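Local coordinates for protein FKBP-type peptidyl-prolyl cis-trans isomerase FkpA (Escherichia coli, PDB 1Q6H) that catalyses the cis-trans isomerization of peptidyl-proline bonds in the periplasm and acts as a chaperone that assists protein folding, at residues A[73-76]-A[77-81]; A[102-105]-A[106-110]; A[171-175]-A[176-180]. All coordinates share one frame; numbering follows the deposited sequence.

Contact 1 (A[73-76]-A[77-81]); sequences IEQT and LQAFE
Ile-73 and Leu-77 meet one helical turn apart, and four backbone hydrogen bonds of the i to i+4 kind run through the same stretch of helix. Leu-77 N donates to Ile-73 O at 2.8 Å. The same pattern repeats from Gln-78 N to Glu-74 O, from Ala-79 N to Gln-75 O and from Phe-80 N to Thr-76 O. Phe-80 N to Thr-76 O is also 2.8 Å long. The methyl of Ala-79 sits beside a carbonyl of the turn before, with Ala-79 CB 3.6 Å from Gln-75 O.

The apolar contact is a single pair. CG2 of Ile-73 lies 4.0 Å from CD1 of Leu-77, and the two side chains run alongside each other in the same direction. In Leu-77, CG is anti to the carbonyl carbon (chi1 -61°). This brings it back over the preceding turn, where CG of Leu-77 lies 3.2 Å from Ile-73 O.

The polar side chains divide between two faces. Glu-74 and Gln-78 are both exposed; their modelled ends are too close to be reliable, so their pairing is doubtful. Thr-76 is buried, and its OG1 is hydrogen-bonded to Glu-72 O, one turn back on the same helix.

The stretch belongs to the early part of helix 70-112, in the N-terminal domain. Phe-80 packs on Ile-47 and Leu-49 of a loop, and Ile-73 on Leu-68. The same residues meet helix 19-43 of the second subunit: Thr-76 and Leu-77 lie on Ala-26 of that subunit, Ile-73 on its Ala-29 and Phe-80 on its Ser-23. Helix 70-112 thus packs against helix 19-43 across the dimer.

Contact 2 (A[102-105]-A[106-110]); sequences KGKE and YREKF
Arg-107 folds its guanidinium back over the preceding turn of helix and lays one face on Lys-104 CA, which sits 3.5 Å from the guanidinium plane and toward its rim. The first torsion sets CG anti to the carbonyl carbon (chi1 -63°). A bend at chi3 (-53°) then turns the end of the chain back along the helix. On the way CG of Arg-107 passes 3.1 Å from Gly-103 O. NH1 of Arg-107 lies beside the backbone of Gly-103, 3.5 Å from Gly-103 C.

NH1 does not bond to Gly-103 O, because the angle is poor. Its hydrogen-bond partner is Thr-213 OG1. An alanine in place of Arg-107 would probably leave that hydroxyl without this donor and uncover the backbone at Gly-103 and Lys-104.

Lys-104 extends fully, and its aliphatic part lies near the guanidinium, with CB of Lys-104 4.0 Å from NH2 of Arg-107. Its NZ stays apart from the charged ends of both Arg-107 and Glu-108. Glu-108 brings its CG to 3.0 Å from Lys-104 O. Beneath these side chains the backbone bonds continue without a break, as in Arg-107 N to Gly-103 O at 2.8 Å and Lys-109 N to Glu-105 O.

This is the late part of helix 70-112, where it reaches the FKBP domain. Tyr-106, Arg-107 and Phe-110 all pack on Val-193 of strand 189-194. Phe-110 also touches Val-124 and Gln-126 of strand 124-127, and Arg-107 leans on Pro-195 and Pro-196 in a loop. Tyr-106 and Lys-102 reach Ile-151, also in a loop.

Contact 3 (A[171-175]-A[176-180]); sequences DGVIP and GWTEG
Ile-174 O accepts two backbone hydrogen bonds at the start of a short helix. Thr-178 N lies 3.2 Å from Ile-174 O, nearly straight at 167° and in the carbonyl plane. Trp-177 N comes closer, 2.8 Å from Ile-174 O, but its bond is more bent and the donor stands above the carbonyl plane. Pro-175 O takes a single straight bond from Glu-179 N, with Glu-179 N 2.9 Å from Pro-175 O. Pro-175 itself has no N-H to offer, which suits the first turn of a helix.

The hydroxyl of Thr-178 gathers polar partners from the loop. A water donates to Thr-178 OG1 at 2.8 Å and also donates to Val-173 O, so it bridges the loop to the helix. OG1 is hydrogen-bonded to Leu-170 O as well. The carboxylate of Glu-179 is held at both oxygens, by Ser-119 OG and Thr-121 OG1.

Ile-174 is the N-cap residue of helix 175-180, the short helix that in FKBP domains lies across the concave side of the sheet. Trp-177 occupies the place where the tryptophan of FKBP12-like domains forms the floor of the active-site pocket, which is probably its role here too. Its ring meets Tyr-146 and Phe-216 edge-to-face.

Carbon contacts complete the join. CG1 of Ile-174 sits between the backbone N and the carbonyl carbon (chi1 54°), and CG1 of Ile-174 approaches CD1 of Trp-177 at 3.7 Å. CG2 of Val-173 lies 3.6 Å from CB of Trp-177, the two side chains running across each other. The methyl CG2 of Thr-178 lies 4.1 Å from CB of Asp-171.

The three contacts follow one another along the chain, and none nests within or crosses another. Each joins adjoining residues, so none closes a long loop. Contacts 1 and 2 are both on helix 70-112, with centres 43 Å apart on opposite sides of the chain's centre. Contact 1 lies in the N-terminal part, where the second subunit packs. Contact 2 is near the helix end, where it leans on the sheet of the FKBP domain. The chain then enters that domain, and after strand 166-169 contact 3 leads into helix 175-180. Contacts 2 and 3 come within about 10 Å at their nearest atoms but do not touch.

Contact 1 (A[73-76]-A[77-81])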
loop_
_atom_site.group_PDB
_atom_site.type_symbol
_atom_site.label_atom_id
_atom_site.label_comp_id
_atom_site.label_asym_id
_atom_site.label_seq_id
_atom_site.Cartn_x
_atom_site.Cartn_y
_atom_site.Cartn_z
ATOM N N ILE A 73 13.306 -11.083 -10.249
ATOM C CA ILE A 73 12.026 -10.404 -10.320
ATOM C C ILE A 73 12.102 -9.097 -9.529
ATOM O O ILE A 73 11.746 -8.035 -10.057
ATOM C CB ILE A 73 10.922 -11.270 -9.767
ATOM C CG1 ILE A 73 10.594 -12.407 -10.739
ATOM C CG2 ILE A 73 9.698 -10.447 -9.484
ATOM C CD1 ILE A 73 9.475 -13.232 -10.285
ATOM N N GLU A 74 12.556 -9.179 -8.270
ATOM C CA GLU A 74 12.646 -7.996 -7.441
ATOM C C GLU A 74 13.596 -6.962 -8.044
ATOM O O GLU A 74 13.283 -5.787 -8.072
ATOM C CB GLU A 74 13.096 -8.308 -6.000
ATOM C CG GLU A 74 12.698 -7.188 -5.045
ATOM C CD GLU A 74 13.667 -6.940 -3.889
ATOM O OE1 GLU A 74 14.017 -7.894 -3.167
ATOM O OE2 GLU A 74 14.050 -5.758 -3.685
ATOM N N GLN A 75 14.765 -7.379 -8.500
ATOM C CA GLN A 75 15.696 -6.411 -9.071
ATOM C C GLN A 75 15.085 -5.717 -10.300
ATOM O O GLN A 75 15.196 -4.498 -10.472
ATOM C CB GLN A 75 17.010 -7.087 -9.434
ATOM C CG GLN A 75 18.080 -6.134 -9.967
ATOM C CD GLN A 75 17.976 -5.894 -11.478
ATOM O OE1 GLN A 75 17.618 -6.807 -12.235
ATOM N NE2 GLN A 75 18.301 -4.671 -11.917
ATOM N N THR A 76 14.420 -6.501 -11.134
ATOM C CA THR A 76 13.814 -5.971 -12.336
ATOM C C THR A 76 12.723 -4.983 -11.953
ATOM O O THR A 76 12.679 -3.853 -12.440
ATOM C CB THR A 76 13.261 -7.104 -13.161
ATOM O OG1 THR A 76 14.329 -7.969 -13.569
ATOM C CG2 THR A 76 12.669 -6.590 -14.454
ATOM N N LEU A 77 11.870 -5.371 -11.029
ATOM C CA LEU A 77 10.813 -4.468 -10.621
ATOM C C LEU A 77 11.311 -3.216 -9.924
ATOM O O LEU A 77 10.678 -2.168 -10.042
ATOM C CB LEU A 77 9.765 -5.159 -9.767
ATOM C CG LEU A 77 9.031 -6.304 -10.457
ATOM C CD1 LEU A 77 7.986 -6.828 -9.540
ATOM C CD2 LEU A 77 8.424 -5.885 -11.766
ATOM N N GLN A 78 12.424 -3.277 -9.204
ATOM C CA GLN A 78 12.891 -2.048 -8.570
ATOM C C GLN A 78 13.373 -1.098 -9.650
ATOM O O GLN A 78 13.149 0.099 -9.584
ATOM C CB GLN A 78 14.005 -2.299 -7.565
ATOM C CG GLN A 78 13.493 -2.842 -6.262
ATOM C CD GLN A 78 14.570 -2.921 -5.220
ATOM O OE1 GLN A 78 15.429 -2.032 -5.126
ATOM N NE2 GLN A 78 14.528 -3.969 -4.421
ATOM N N ALA A 79 14.052 -1.641 -10.641
ATOM C CA ALA A 79 14.534 -0.820 -11.728
ATOM C C ALA A 79 13.328 -0.233 -12.470
ATOM O O ALA A 79 13.313 0.963 -12.792
ATOM C CB ALA A 79 15.465 -1.630 -12.660
ATOM N N PHE A 80 12.305 -1.054 -12.702
ATOM C CA PHE A 80 11.099 -0.594 -13.371
ATOM C C PHE A 80 10.422 0.533 -12.596
ATOM O O PHE A 80 9.974 1.505 -13.201
ATOM C CB PHE A 80 10.104 -1.741 -13.625
ATOM C CG PHE A 80 8.935 -1.341 -14.465
ATOM C CD1 PHE A 80 9.117 -0.977 -15.794
ATOM C CD2 PHE A 80 7.656 -1.284 -13.924
ATOM C CE1 PHE A 80 8.065 -0.575 -16.563
ATOM C CE2 PHE A 80 6.591 -0.878 -14.691
ATOM C CZ PHE A 80 6.787 -0.520 -16.019
ATOM N N GLU A 81 10.335 0.423 -11.275
ATOM C CA GLU A 81 9.722 1.501 -10.498
ATOM C C GLU A 81 10.435 2.847 -10.725
ATOM O O GLU A 81 9.793 3.879 -10.854
ATOM C CB GLU A 81 9.680 1.162 -9.016
ATOM C CG GLU A 81 8.745 0.016 -8.669
ATOM C CD GLU A 81 9.035 -0.570 -7.292
ATOM O OE1 GLU A 81 9.336 0.231 -6.364
ATOM O OE2 GLU A 81 8.951 -1.824 -7.136
#

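Contact 2 (A[102-105]-A[106-110])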
loop_
_atom_site.group_PDB
_atom_site.type_symbol
_atom_site.label_atom_id
_atom_site.label_comp_id
_atom_site.label_asym_id
_atom_site.label_seq_id
_atom_site.Cartn_x
_atom_site.Cartn_y
_atom_site.Cartn_z
ATOM N N LYS A 102 0.897 27.255 -24.658
ATOM C CA LYS A 102 -0.499 27.423 -25.073
ATOM C C LYS A 102 -1.187 28.565 -24.323
ATOM O O LYS A 102 -1.934 29.341 -24.911
ATOM C CB LYS A 102 -1.298 26.149 -24.828
ATOM C CG LYS A 102 -1.039 24.998 -25.757
ATOM C CD LYS A 102 -1.354 23.699 -24.986
ATOM C CE LYS A 102 -1.841 22.595 -25.858
ATOM N NZ LYS A 102 -1.927 21.336 -25.038
ATOM N N GLY A 103 -0.944 28.650 -23.026
ATOM C CA GLY A 103 -1.506 29.692 -22.198
ATOM C C GLY A 103 -1.042 31.091 -22.572
ATOM O O GLY A 103 -1.820 32.050 -22.571
ATOM N N LYS A 104 0.240 31.214 -22.874
ATOM C CA LYS A 104 0.789 32.482 -23.254
ATOM C C LYS A 104 0.142 32.935 -24.555
ATOM O O LYS A 104 -0.091 34.132 -24.776
ATOM C CB LYS A 104 2.297 32.369 -23.455
ATOM C CG LYS A 104 2.950 33.671 -23.881
ATOM C CD LYS A 104 4.482 33.613 -23.811
ATOM C CE LYS A 104 5.089 34.993 -24.107
ATOM N NZ LYS A 104 6.592 34.970 -24.080
ATOM N N GLU A 105 -0.147 31.972 -25.407
ATOM C CA GLU A 105 -0.721 32.264 -26.712
ATOM C C GLU A 105 -2.162 32.711 -26.513
ATOM O O GLU A 105 -2.624 33.684 -27.118
ATOM C CB GLU A 105 -0.641 31.019 -27.589
ATOM C CG GLU A 105 -1.311 31.169 -28.944
ATOM C CD GLU A 105 -0.972 30.047 -29.895
ATOM O OE1 GLU A 105 -1.149 28.866 -29.521
ATOM O OE2 GLU A 105 -0.531 30.343 -31.026
ATOM N N TYR A 106 -2.863 31.994 -25.644
ATOM C CA TYR A 106 -4.246 32.310 -25.327
ATOM C C TYR A 106 -4.359 33.701 -24.733
ATOM O O TYR A 106 -5.213 34.496 -25.160
ATOM C CB TYR A 106 -4.783 31.282 -24.353
ATOM C CG TYR A 106 -6.229 31.484 -23.959
ATOM C CD1 TYR A 106 -6.562 32.310 -22.902
ATOM C CD2 TYR A 106 -7.243 30.819 -24.616
ATOM C CE1 TYR A 106 -7.866 32.483 -22.519
ATOM C CE2 TYR A 106 -8.564 30.993 -24.239
ATOM C CZ TYR A 106 -8.862 31.824 -23.185
ATOM O OH TYR A 106 -10.156 32.029 -22.790
ATOM N N ARG A 107 -3.505 33.994 -23.749
ATOM C CA ARG A 107 -3.513 35.294 -23.083
ATOM C C ARG A 107 -3.218 36.450 -24.040
ATOM O O ARG A 107 -3.866 37.497 -23.965
ATOM C CB ARG A 107 -2.507 35.363 -21.922
ATOM C CG ARG A 107 -2.791 34.399 -20.802
ATOM C CD ARG A 107 -2.081 34.730 -19.485
ATOM N NE ARG A 107 -0.646 34.885 -19.693
ATOM C CZ ARG A 107 0.246 33.899 -19.738
ATOM N NH1 ARG A 107 -0.097 32.619 -19.592
ATOM N NH2 ARG A 107 1.503 34.203 -19.977
ATOM N N GLU A 108 -2.240 36.269 -24.905
ATOM C CA GLU A 108 -1.829 37.316 -25.837
ATOM C C GLU A 108 -2.912 37.672 -26.842
ATOM O O GLU A 108 -3.142 38.824 -27.113
ATOM C CB GLU A 108 -0.558 36.909 -26.551
ATOM C CG GLU A 108 0.657 36.933 -25.639
ATOM C CD GLU A 108 1.143 38.337 -25.333
ATOM O OE1 GLU A 108 1.505 39.048 -26.301
ATOM O OE2 GLU A 108 1.187 38.724 -24.130
ATOM N N LYS A 109 -3.580 36.669 -27.372
ATOM C CA LYS A 109 -4.685 36.898 -28.269
ATOM C C LYS A 109 -5.847 37.616 -27.521
ATOM O O LYS A 109 -6.330 38.645 -27.970
ATOM C CB LYS A 109 -5.141 35.570 -28.862
ATOM C CG LYS A 109 -6.143 35.692 -29.997
ATOM C CD LYS A 109 -6.555 34.312 -30.496
ATOM C CE LYS A 109 -7.848 34.359 -31.296
ATOM N NZ LYS A 109 -7.755 35.254 -32.471
ATOM N N PHE A 110 -6.262 37.095 -26.369
ATOM C CA PHE A 110 -7.373 37.663 -25.617
ATOM C C PHE A 110 -7.094 39.095 -25.220
ATOM O O PHE A 110 -7.987 39.964 -25.302
ATOM C CB PHE A 110 -7.653 36.832 -24.356
ATOM C CG PHE A 110 -8.784 37.356 -23.529
ATOM C CD1 PHE A 110 -10.043 37.480 -24.074
ATOM C CD2 PHE A 110 -8.584 37.746 -22.228
ATOM C CE1 PHE A 110 -11.065 37.969 -23.342
ATOM C CE2 PHE A 110 -9.618 38.243 -21.477
ATOM C CZ PHE A 110 -10.862 38.357 -22.033
#

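Contact 3 (A[171-175]-A[176-180])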
loop_
_atom_site.group_PDB
_atom_site.type_symbol
_atom_site.label_atom_id
_atom_site.label_comp_id
_atom_site.label_asym_id
_atom_site.label_seq_id
_atom_site.Cartn_x
_atom_site.Cartn_y
_atom_site.Cartn_z
ATOM N N ASP A 171 -6.488 38.709 0.333
ATOM C CA ASP A 171 -5.108 38.319 0.148
ATOM C C ASP A 171 -4.796 36.933 0.719
ATOM O O ASP A 171 -3.644 36.626 1.004
ATOM C CB ASP A 171 -4.149 39.405 0.665
ATOM C CG ASP A 171 -4.285 39.639 2.129
ATOM O OD1 ASP A 171 -5.041 38.901 2.769
ATOM O OD2 ASP A 171 -3.676 40.537 2.732
ATOM N N GLY A 172 -5.818 36.079 0.815
ATOM C CA GLY A 172 -5.642 34.727 1.300
ATOM C C GLY A 172 -5.783 33.703 0.186
ATOM O O GLY A 172 -5.890 32.496 0.458
ATOM N N VAL A 173 -5.779 34.166 -1.067
ATOM C CA VAL A 173 -5.957 33.282 -2.234
ATOM C C VAL A 173 -4.862 33.543 -3.255
ATOM O O VAL A 173 -3.980 34.336 -3.005
ATOM C CB VAL A 173 -7.300 33.544 -2.906
ATOM C CG1 VAL A 173 -8.412 33.111 -1.983
ATOM C CG2 VAL A 173 -7.438 35.035 -3.276
ATOM N N ILE A 174 -4.913 32.893 -4.402
ATOM C CA ILE A 174 -3.924 33.164 -5.435
ATOM C C ILE A 174 -3.879 34.647 -5.837
ATOM O O ILE A 174 -4.907 35.318 -5.960
ATOM C CB ILE A 174 -4.131 32.288 -6.693
ATOM C CG1 ILE A 174 -5.546 32.398 -7.244
ATOM C CG2 ILE A 174 -3.848 30.870 -6.399
ATOM C CD1 ILE A 174 -5.678 31.812 -8.662
ATOM N N PRO A 175 -2.673 35.118 -6.087
ATOM C CA PRO A 175 -2.395 36.519 -6.398
ATOM C C PRO A 175 -3.267 37.089 -7.520
ATOM O O PRO A 175 -3.624 38.262 -7.524
ATOM C CB PRO A 175 -0.925 36.469 -6.877
ATOM C CG PRO A 175 -0.363 35.280 -6.338
ATOM C CD PRO A 175 -1.453 34.284 -6.142
ATOM N N GLY A 176 -3.598 36.249 -8.486
ATOM C CA GLY A 176 -4.418 36.694 -9.594
ATOM C C GLY A 176 -5.783 37.194 -9.121
ATOM O O GLY A 176 -6.329 38.139 -9.689
ATOM N N TRP A 177 -6.338 36.527 -8.106
ATOM C CA TRP A 177 -7.610 36.891 -7.557
ATOM C C TRP A 177 -7.425 38.139 -6.718
ATOM O O TRP A 177 -8.218 39.068 -6.812
ATOM C CB TRP A 177 -8.224 35.760 -6.718
ATOM C CG TRP A 177 -9.137 34.880 -7.460
ATOM C CD1 TRP A 177 -8.797 33.834 -8.243
ATOM C CD2 TRP A 177 -10.557 34.943 -7.480
ATOM N NE1 TRP A 177 -9.921 33.235 -8.763
ATOM C CE2 TRP A 177 -11.017 33.892 -8.291
ATOM C CE3 TRP A 177 -11.490 35.805 -6.921
ATOM C CZ2 TRP A 177 -12.362 33.675 -8.544
ATOM C CZ3 TRP A 177 -12.819 35.588 -7.159
ATOM C CH2 TRP A 177 -13.248 34.528 -7.967
ATOM N N THR A 178 -6.413 38.124 -5.865
ATOM C CA THR A 178 -6.117 39.263 -5.015
ATOM C C THR A 178 -6.019 40.570 -5.801
ATOM O O THR A 178 -6.612 41.567 -5.429
ATOM C CB THR A 178 -4.805 39.030 -4.286
ATOM O OG1 THR A 178 -4.902 37.856 -3.466
ATOM C CG2 THR A 178 -4.526 40.186 -3.315
ATOM N N GLU A 179 -5.246 40.551 -6.875
ATOM C CA GLU A 179 -5.109 41.706 -7.745
ATOM C C GLU A 179 -6.361 41.968 -8.563
ATOM O O GLU A 179 -6.824 43.101 -8.650
ATOM C CB GLU A 179 -3.970 41.450 -8.726
ATOM C CG GLU A 179 -3.769 42.524 -9.774
ATOM C CD GLU A 179 -2.681 42.155 -10.772
ATOM O OE1 GLU A 179 -1.993 41.070 -10.631
ATOM O OE2 GLU A 179 -2.507 42.963 -11.705
ATOM N N GLY A 180 -6.862 40.933 -9.209
ATOM C CA GLY A 180 -7.979 41.071 -10.127
ATOM C C GLY A 180 -9.208 41.736 -9.552
ATOM O O GLY A 180 -9.782 42.634 -10.171
HETATM O O HOH W 1 -2.342 37.083 -2.729
#